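Local coordinates for DUF5642 domain-containing protein (Mycobacterium smegmatis, PDB 4TMD) that is of unknown function but is probably an exported, lipid-anchored protein, with a domain related to the Mog1p/PsbP group, at residues Gly30-Pro42 against Ala56-Met69. Residues are numbered along the deposited sequence; the frame is centred on the assembly and turned at random.
Sequences GIDPKLLSPQKLP and AEGQQFPPGLQGNM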
ATOM      1  N   GLY A  30      -5.971   7.827 -15.487  1.00 35.76           N
ATOM      2  CA  GLY A  30      -4.545   8.126 -15.452  1.00 32.03           C
ATOM      3  C   GLY A  30      -3.956   8.101 -14.044  1.00 34.41           C
ATOM      4  O   GLY A  30      -4.648   8.410 -13.077  1.00 33.36           O
ATOM      5  N   ILE A  31      -2.687   7.722 -13.915  1.00 31.41           N
ATOM      6  CA  ILE A  31      -2.086   7.593 -12.593  1.00 39.92           C
ATOM      7  C   ILE A  31      -1.882   8.943 -11.928  1.00 45.49           C
ATOM      8  O   ILE A  31      -1.672   9.953 -12.589  1.00 38.22           O
ATOM      9  CB  ILE A  31      -0.706   6.892 -12.617  1.00 34.06           C
ATOM     10  CG1 ILE A  31       0.233   7.603 -13.588  1.00 42.04           C
ATOM     11  CG2 ILE A  31      -0.828   5.414 -12.926  1.00 37.53           C
ATOM     12  CD1 ILE A  31       1.697   7.384 -13.262  1.00 51.82           C
ATOM     13  N   ASP A  32      -1.936   8.930 -10.602  1.00 50.23           N
ATOM     14  CA  ASP A  32      -1.593  10.073  -9.770  1.00 52.80           C
ATOM     15  C   ASP A  32      -0.652   9.581  -8.678  1.00 47.30           C
ATOM     16  O   ASP A  32      -1.105   9.070  -7.652  1.00 53.50           O
ATOM     17  CB  ASP A  32      -2.852  10.720  -9.172  1.00 46.90           C
ATOM     18  CG  ASP A  32      -2.532  11.808  -8.153  1.00 55.28           C
ATOM     19  OD1 ASP A  32      -1.428  12.390  -8.205  1.00 57.28           O
ATOM     20  OD2 ASP A  32      -3.393  12.085  -7.294  1.00 69.18           O
ATOM     21  N   PRO A  33       0.665   9.706  -8.911  1.00 47.65           N
ATOM     22  CA  PRO A  33       1.708   9.223  -7.992  1.00 55.27           C
ATOM     23  C   PRO A  33       1.524   9.665  -6.542  1.00 50.64           C
ATOM     24  O   PRO A  33       1.976   8.969  -5.637  1.00 56.21           O
ATOM     25  CB  PRO A  33       2.988   9.827  -8.580  1.00 51.93           C
ATOM     26  CG  PRO A  33       2.714   9.878 -10.043  1.00 53.90           C
ATOM     27  CD  PRO A  33       1.236  10.190 -10.181  1.00 51.89           C
ATOM     28  N   LYS A  34       0.864  10.797  -6.322  1.00 59.16           N
ATOM     29  CA  LYS A  34       0.643  11.284  -4.963  1.00 63.77           C
ATOM     30  C   LYS A  34      -0.390  10.439  -4.217  1.00 55.16           C
ATOM     31  O   LYS A  34      -0.315  10.286  -2.999  1.00 65.73           O
ATOM     32  CB  LYS A  34       0.211  12.751  -4.985  0.74 65.96           C
ATOM     33  CG  LYS A  34       1.266  13.699  -5.535  1.00 73.46           C
ATOM     34  CD  LYS A  34       0.798  15.141  -5.455  1.00 76.93           C
ATOM     35  CE  LYS A  34       1.873  16.102  -5.927  1.00 77.90           C
ATOM     36  NZ  LYS A  34       1.489  17.521  -5.670  1.00 79.27           N
ATOM     37  N   LEU A  35      -1.352   9.892  -4.951  1.00 45.55           N
ATOM     38  CA  LEU A  35      -2.383   9.041  -4.361  1.00 56.14           C
ATOM     39  C   LEU A  35      -1.818   7.654  -4.069  1.00 55.50           C
ATOM     40  O   LEU A  35      -2.319   6.925  -3.207  1.00 53.22           O
ATOM     41  CB  LEU A  35      -3.593   8.942  -5.299  1.00 52.09           C
ATOM     42  CG  LEU A  35      -4.968   8.522  -4.763  0.68 65.43           C
ATOM     43  CD1 LEU A  35      -6.054   9.027  -5.699  0.97 64.01           C
ATOM     44  CD2 LEU A  35      -5.097   7.014  -4.591  0.68 63.90           C
ATOM     45  N   LEU A  36      -0.759   7.302  -4.787  1.00 52.95           N
ATOM     46  CA  LEU A  36      -0.225   5.948  -4.744  1.00 47.74           C
ATOM     47  C   LEU A  36       0.835   5.761  -3.660  1.00 46.19           C
ATOM     48  O   LEU A  36       0.843   4.745  -2.965  1.00 41.32           O
ATOM     49  CB  LEU A  36       0.342   5.580  -6.112  1.00 38.20           C
ATOM     50  CG  LEU A  36      -0.728   5.432  -7.196  1.00 38.76           C
ATOM     51  CD1 LEU A  36      -0.120   5.289  -8.586  1.00 30.95           C
ATOM     52  CD2 LEU A  36      -1.638   4.242  -6.890  1.00 40.41           C
ATOM     53  N   SER A  37       1.718   6.747  -3.526  1.00 45.12           N
ATOM     54  CA  SER A  37       2.806   6.699  -2.551  1.00 43.79           C
ATOM     55  C   SER A  37       2.312   7.046  -1.148  1.00 45.67           C
ATOM     56  O   SER A  37       1.330   7.774  -1.002  1.00 42.74           O
ATOM     57  CB  SER A  37       3.921   7.667  -2.957  1.00 48.03           C
ATOM     58  OG  SER A  37       4.194   7.591  -4.344  1.00 53.56           O
ATOM     59  N   PRO A  38       2.994   6.531  -0.108  1.00 45.73           N
ATOM     60  CA  PRO A  38       2.669   6.950   1.259  1.00 36.33           C
ATOM     61  C   PRO A  38       2.827   8.462   1.387  1.00 39.82           C
ATOM     62  O   PRO A  38       3.585   9.038   0.613  1.00 34.37           O
ATOM     63  CB  PRO A  38       3.701   6.207   2.118  1.00 35.64           C
ATOM     64  CG  PRO A  38       4.096   5.022   1.287  1.00 34.55           C
ATOM     65  CD  PRO A  38       4.067   5.518  -0.134  1.00 38.82           C
ATOM     66  N   GLN A  39       2.123   9.098   2.317  1.00 36.58           N
ATOM     67  CA  GLN A  39       2.203  10.549   2.416  1.00 35.92           C
ATOM     68  C   GLN A  39       3.633  10.970   2.758  1.00 34.69           C
ATOM     69  O   GLN A  39       4.339  10.289   3.498  1.00 30.02           O
ATOM     70  CB  GLN A  39       1.201  11.088   3.442  1.00 38.14           C
ATOM     71  CG  GLN A  39       1.532  10.823   4.901  1.00 56.58           C
ATOM     72  CD  GLN A  39       0.463  11.367   5.839  1.00 61.48           C
ATOM     73  OE1 GLN A  39      -0.618  11.764   5.398  1.00 68.14           O
ATOM     74  NE2 GLN A  39       0.760  11.385   7.138  1.00 68.01           N
ATOM     75  N   LYS A  40       4.053  12.083   2.169  1.00 34.99           N
ATOM     76  CA  LYS A  40       5.406  12.603   2.303  1.00 34.35           C
ATOM     77  C   LYS A  40       5.776  12.874   3.761  1.00 29.80           C
ATOM     78  O   LYS A  40       4.976  13.412   4.515  1.00 36.27           O
ATOM     79  CB  LYS A  40       5.531  13.881   1.474  1.00 42.00           C
ATOM     80  CG  LYS A  40       6.946  14.316   1.147  1.00 53.66           C
ATOM     81  CD  LYS A  40       6.912  15.420   0.101  1.00 58.60           C
ATOM     82  CE  LYS A  40       8.268  16.079  -0.085  1.00 71.04           C
ATOM     83  NZ  LYS A  40       8.243  17.049  -1.220  1.00 56.21           N
ATOM     84  N   LEU A  41       6.979  12.481   4.161  1.00 33.22           N
ATOM     85  CA  LEU A  41       7.446  12.768   5.513  1.00 37.77           C
ATOM     86  C   LEU A  41       7.833  14.243   5.620  1.00 45.70           C
ATOM     87  O   LEU A  41       8.252  14.845   4.631  1.00 43.26           O
ATOM     88  CB  LEU A  41       8.634  11.876   5.884  1.00 41.69           C
ATOM     89  CG  LEU A  41       8.373  10.367   5.979  1.00 47.52           C
ATOM     90  CD1 LEU A  41       9.589   9.651   6.551  1.00 38.66           C
ATOM     91  CD2 LEU A  41       7.134  10.063   6.810  1.00 33.07           C
ATOM     92  N   PRO A  42       7.701  14.832   6.821  1.00 41.68           N
ATOM     93  CA  PRO A  42       8.017  16.260   6.954  1.00 45.25           C
ATOM     94  C   PRO A  42       9.513  16.511   6.812  1.00 39.14           C
ATOM     95  O   PRO A  42      10.306  15.598   7.034  1.00 42.95           O
ATOM     96  CB  PRO A  42       7.528  16.604   8.364  1.00 37.53           C
ATOM     97  CG  PRO A  42       6.664  15.435   8.788  1.00 40.60           C
ATOM     98  CD  PRO A  42       7.241  14.251   8.091  1.00 36.14           C
ATOM     99  N   ALA A  56      12.205   4.772   4.360  1.00 26.32           N
ATOM    100  CA  ALA A  56      11.178   5.387   5.194  1.00 27.46           C
ATOM    101  C   ALA A  56      10.043   5.968   4.362  1.00 26.75           C
ATOM    102  O   ALA A  56       8.897   6.022   4.814  1.00 21.50           O
ATOM    103  CB  ALA A  56      11.792   6.476   6.080  1.00 28.81           C
ATOM    104  N   GLU A  57      10.369   6.393   3.141  1.00 19.70           N
ATOM    105  CA  GLU A  57       9.402   6.987   2.222  1.00 30.91           C
ATOM    106  C   GLU A  57       8.426   5.956   1.638  1.00 33.66           C
ATOM    107  O   GLU A  57       7.358   6.317   1.139  1.00 33.14           O
ATOM    108  CB  GLU A  57      10.137   7.704   1.077  1.00 35.20           C
ATOM    109  CG  GLU A  57      11.272   8.629   1.537  1.00 35.62           C
ATOM    110  CD  GLU A  57      11.972   9.338   0.381  1.00 54.13           C
ATOM    111  OE1 GLU A  57      11.723   8.975  -0.795  1.00 50.03           O
ATOM    112  OE2 GLU A  57      12.774  10.260   0.652  1.00 44.33           O
ATOM    113  N   GLY A  58       8.799   4.679   1.695  1.00 23.18           N
ATOM    114  CA  GLY A  58       7.950   3.621   1.183  1.00 27.84           C
ATOM    115  C   GLY A  58       7.906   3.665  -0.332  1.00 32.79           C
ATOM    116  O   GLY A  58       8.667   4.402  -0.956  1.00 28.09           O
ATOM    117  N   GLN A  59       6.994   2.897  -0.922  1.00 25.51           N
ATOM    118  CA  GLN A  59       6.965   2.719  -2.368  1.00 23.72           C
ATOM    119  C   GLN A  59       6.681   4.016  -3.116  1.00 30.42           C
ATOM    120  O   GLN A  59       5.600   4.603  -2.996  1.00 29.01           O
ATOM    121  CB  GLN A  59       5.924   1.678  -2.762  1.00 27.05           C
ATOM    122  CG  GLN A  59       5.864   1.458  -4.270  1.00 22.20           C
ATOM    123  CD  GLN A  59       7.170   0.894  -4.817  1.00 26.41           C
ATOM    124  OE1 GLN A  59       7.688  -0.115  -4.318  1.00 23.36           O
ATOM    125  NE2 GLN A  59       7.716   1.551  -5.836  1.00 26.73           N
ATOM    126  N   GLN A  60       7.657   4.441  -3.913  1.00 25.70           N
ATOM    127  CA  GLN A  60       7.534   5.671  -4.684  1.00 37.05           C
ATOM    128  C   GLN A  60       7.120   5.437  -6.137  1.00 32.62           C
ATOM    129  O   GLN A  60       7.403   4.397  -6.724  1.00 31.72           O
ATOM    130  CB  GLN A  60       8.859   6.442  -4.644  1.00 35.44           C
ATOM    131  CG  GLN A  60       9.216   6.963  -3.261  1.00 39.49           C
ATOM    132  CD  GLN A  60       8.129   7.861  -2.686  1.00 38.58           C
ATOM    133  OE1 GLN A  60       7.792   8.896  -3.265  1.00 42.21           O
ATOM    134  NE2 GLN A  60       7.565   7.457  -1.551  1.00 34.75           N
ATOM    135  N   PHE A  61       6.441   6.426  -6.704  1.00 34.67           N
ATOM    136  CA  PHE A  61       6.139   6.440  -8.124  1.00 42.88           C
ATOM    137  C   PHE A  61       6.735   7.700  -8.739  1.00 51.07           C
ATOM    138  O   PHE A  61       6.202   8.797  -8.539  1.00 44.83           O
ATOM    139  CB  PHE A  61       4.633   6.382  -8.363  1.00 34.90           C
ATOM    140  CG  PHE A  61       3.999   5.100  -7.907  1.00 43.10           C
ATOM    141  CD1 PHE A  61       3.778   4.860  -6.560  1.00 34.23           C
ATOM    142  CD2 PHE A  61       3.625   4.135  -8.826  1.00 35.72           C
ATOM    143  CE1 PHE A  61       3.201   3.683  -6.141  1.00 42.17           C
ATOM    144  CE2 PHE A  61       3.041   2.957  -8.415  1.00 34.21           C
ATOM    145  CZ  PHE A  61       2.829   2.729  -7.071  1.00 40.06           C
ATOM    146  N   PRO A  62       7.853   7.547  -9.471  1.00 44.70           N
ATOM    147  CA  PRO A  62       8.545   8.653 -10.147  1.00 52.48           C
ATOM    148  C   PRO A  62       7.581   9.540 -10.936  1.00 55.39           C
ATOM    149  O   PRO A  62       6.634   9.033 -11.540  1.00 49.71           O
ATOM    150  CB  PRO A  62       9.539   7.940 -11.078  1.00 46.93           C
ATOM    151  CG  PRO A  62       9.153   6.484 -11.055  1.00 49.36           C
ATOM    152  CD  PRO A  62       8.504   6.253  -9.736  1.00 45.69           C
ATOM    153  N   PRO A  63       7.808  10.861 -10.909  1.00 61.87           N
ATOM    154  CA  PRO A  63       6.883  11.840 -11.500  1.00 53.52           C
ATOM    155  C   PRO A  63       6.759  11.764 -13.027  1.00 50.01           C
ATOM    156  O   PRO A  63       5.863  12.392 -13.584  1.00 49.38           O
ATOM    157  CB  PRO A  63       7.477  13.187 -11.070  0.70 55.79           C
ATOM    158  CG  PRO A  63       8.901  12.895 -10.707  1.00 52.93           C
ATOM    159  CD  PRO A  63       8.921  11.503 -10.188  0.87 54.78           C
ATOM    160  N   GLY A  64       7.629  11.008 -13.690  1.00 42.53           N
ATOM    161  CA  GLY A  64       7.565  10.886 -15.140  1.00 50.77           C
ATOM    162  C   GLY A  64       6.731   9.730 -15.691  1.00 53.21           C
ATOM    163  O   GLY A  64       6.352   9.737 -16.868  1.00 51.05           O
ATOM    164  N   LEU A  65       6.452   8.735 -14.851  1.00 45.28           N
ATOM    165  CA  LEU A  65       5.692   7.553 -15.259  1.00 35.57           C
ATOM    166  C   LEU A  65       4.365   7.884 -15.924  1.00 35.34           C
ATOM    167  O   LEU A  65       3.607   8.738 -15.458  1.00 36.07           O
ATOM    168  CB  LEU A  65       5.404   6.654 -14.055  1.00 47.53           C
ATOM    169  CG  LEU A  65       6.407   5.611 -13.572  1.00 47.86           C
ATOM    170  CD1 LEU A  65       5.751   4.811 -12.465  1.00 52.77           C
ATOM    171  CD2 LEU A  65       6.875   4.699 -14.690  1.00 41.99           C
ATOM    172  N   GLN A  66       4.065   7.177 -17.001  1.00 32.93           N
ATOM    173  CA  GLN A  66       2.728   7.224 -17.553  1.00 30.11           C
ATOM    174  C   GLN A  66       2.027   5.909 -17.245  1.00 35.24           C
ATOM    175  O   GLN A  66       2.663   4.851 -17.157  1.00 30.94           O
ATOM    176  CB  GLN A  66       2.774   7.488 -19.049  1.00 36.80           C
ATOM    177  CG  GLN A  66       3.807   8.527 -19.418  1.00 44.44           C
ATOM    178  CD  GLN A  66       3.757   8.884 -20.881  1.00 45.60           C
ATOM    179  OE1 GLN A  66       2.742   9.390 -21.372  1.00 43.58           O
ATOM    180  NE2 GLN A  66       4.854   8.616 -21.597  1.00 37.80           N
ATOM    181  N   GLY A  67       0.718   5.977 -17.059  1.00 30.94           N
ATOM    182  CA  GLY A  67      -0.049   4.783 -16.781  1.00 31.77           C
ATOM    183  C   GLY A  67      -1.428   5.073 -16.225  1.00 34.32           C
ATOM    184  O   GLY A  67      -1.846   6.225 -16.106  1.00 29.30           O
ATOM    185  N   ASN A  68      -2.127   4.001 -15.876  1.00 27.06           N
ATOM    186  CA  ASN A  68      -3.489   4.071 -15.388  1.00 17.89           C
ATOM    187  C   ASN A  68      -3.604   3.325 -14.060  1.00 23.49           C
ATOM    188  O   ASN A  68      -2.773   2.469 -13.749  1.00 15.83           O
ATOM    189  CB  ASN A  68      -4.451   3.486 -16.421  1.00 20.81           C
ATOM    190  CG  ASN A  68      -4.451   4.267 -17.728  1.00 32.76           C
ATOM    191  OD1 ASN A  68      -4.521   5.493 -17.723  1.00 32.56           O
ATOM    192  ND2 ASN A  68      -4.359   3.561 -18.847  1.00 34.93           N
ATOM    193  N   MET A  69      -4.633   3.669 -13.288  1.00 22.57           N
ATOM    194  CA  MET A  69      -4.913   3.042 -11.999  1.00 17.64           C
ATOM    195  C   MET A  69      -6.401   2.805 -11.864  1.00 20.17           C
ATOM    196  O   MET A  69      -7.207   3.539 -12.424  1.00 21.39           O
ATOM    197  CB  MET A  69      -4.423   3.924 -10.846  1.00 18.93           C
ATOM    198  CG  MET A  69      -4.993   5.314 -10.943  1.00 32.73           C
ATOM    199  SD  MET A  69      -5.084   6.225  -9.398  1.00 44.96           S
ATOM    200  CE  MET A  69      -3.395   6.630  -9.092  1.00 30.26           C
TER
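Gly30 and Asn68 face each other as an antiparallel, non-hydrogen-bonded pair where edge strand 22-30 meets strand 67-76 of the large antiparallel sheet; from there residues 31-41 and 56-66 run antiparallel across the sheet. Just past the pair, Ile31 N donates to Gly67 O (2.8 Å). Gly67 adopts an extended conformation (phi 164°) suited to glycine, which has no CB to crowd the preceding carbonyl, and Ile31 CG2 packs on its bare backbone. Ile31 CG1 sits between its backbone N and carbonyl carbon (chi1 54°), which carries CD1 to Leu65 CB and Leu65 O. Helix 33-36, with Asp32 at the N-cap, its OD1 accepting weakly from Lys34 N, turns apolar Leu36 into a buried place beside Met84 and Val86 of strand 79-88. Leu36 CB lies over one face of the Phe61 ring in a CH-pi contact, 3.8 Å from the centroid, while Pro33 CB packs on Phe61 CB. At the ring edge, in plane, Ser37 OG donates to Pro33 O and weakly accepts from Phe61 N (3.5 Å), joining helix end to loop. The Pro38 ring lies against backbone carbonyls, Pro38 CD 3.4 Å from Gln59 O and Pro38 CG 3.5 Å from Glu57 O, and passes beside Gly58, whose positive phi suits glycine. The long, unbranched Met69 bends at chi3 (73°), meeting Leu36 tip to tip, with Met69 CE tightly 3.5 Å from Leu36 CG.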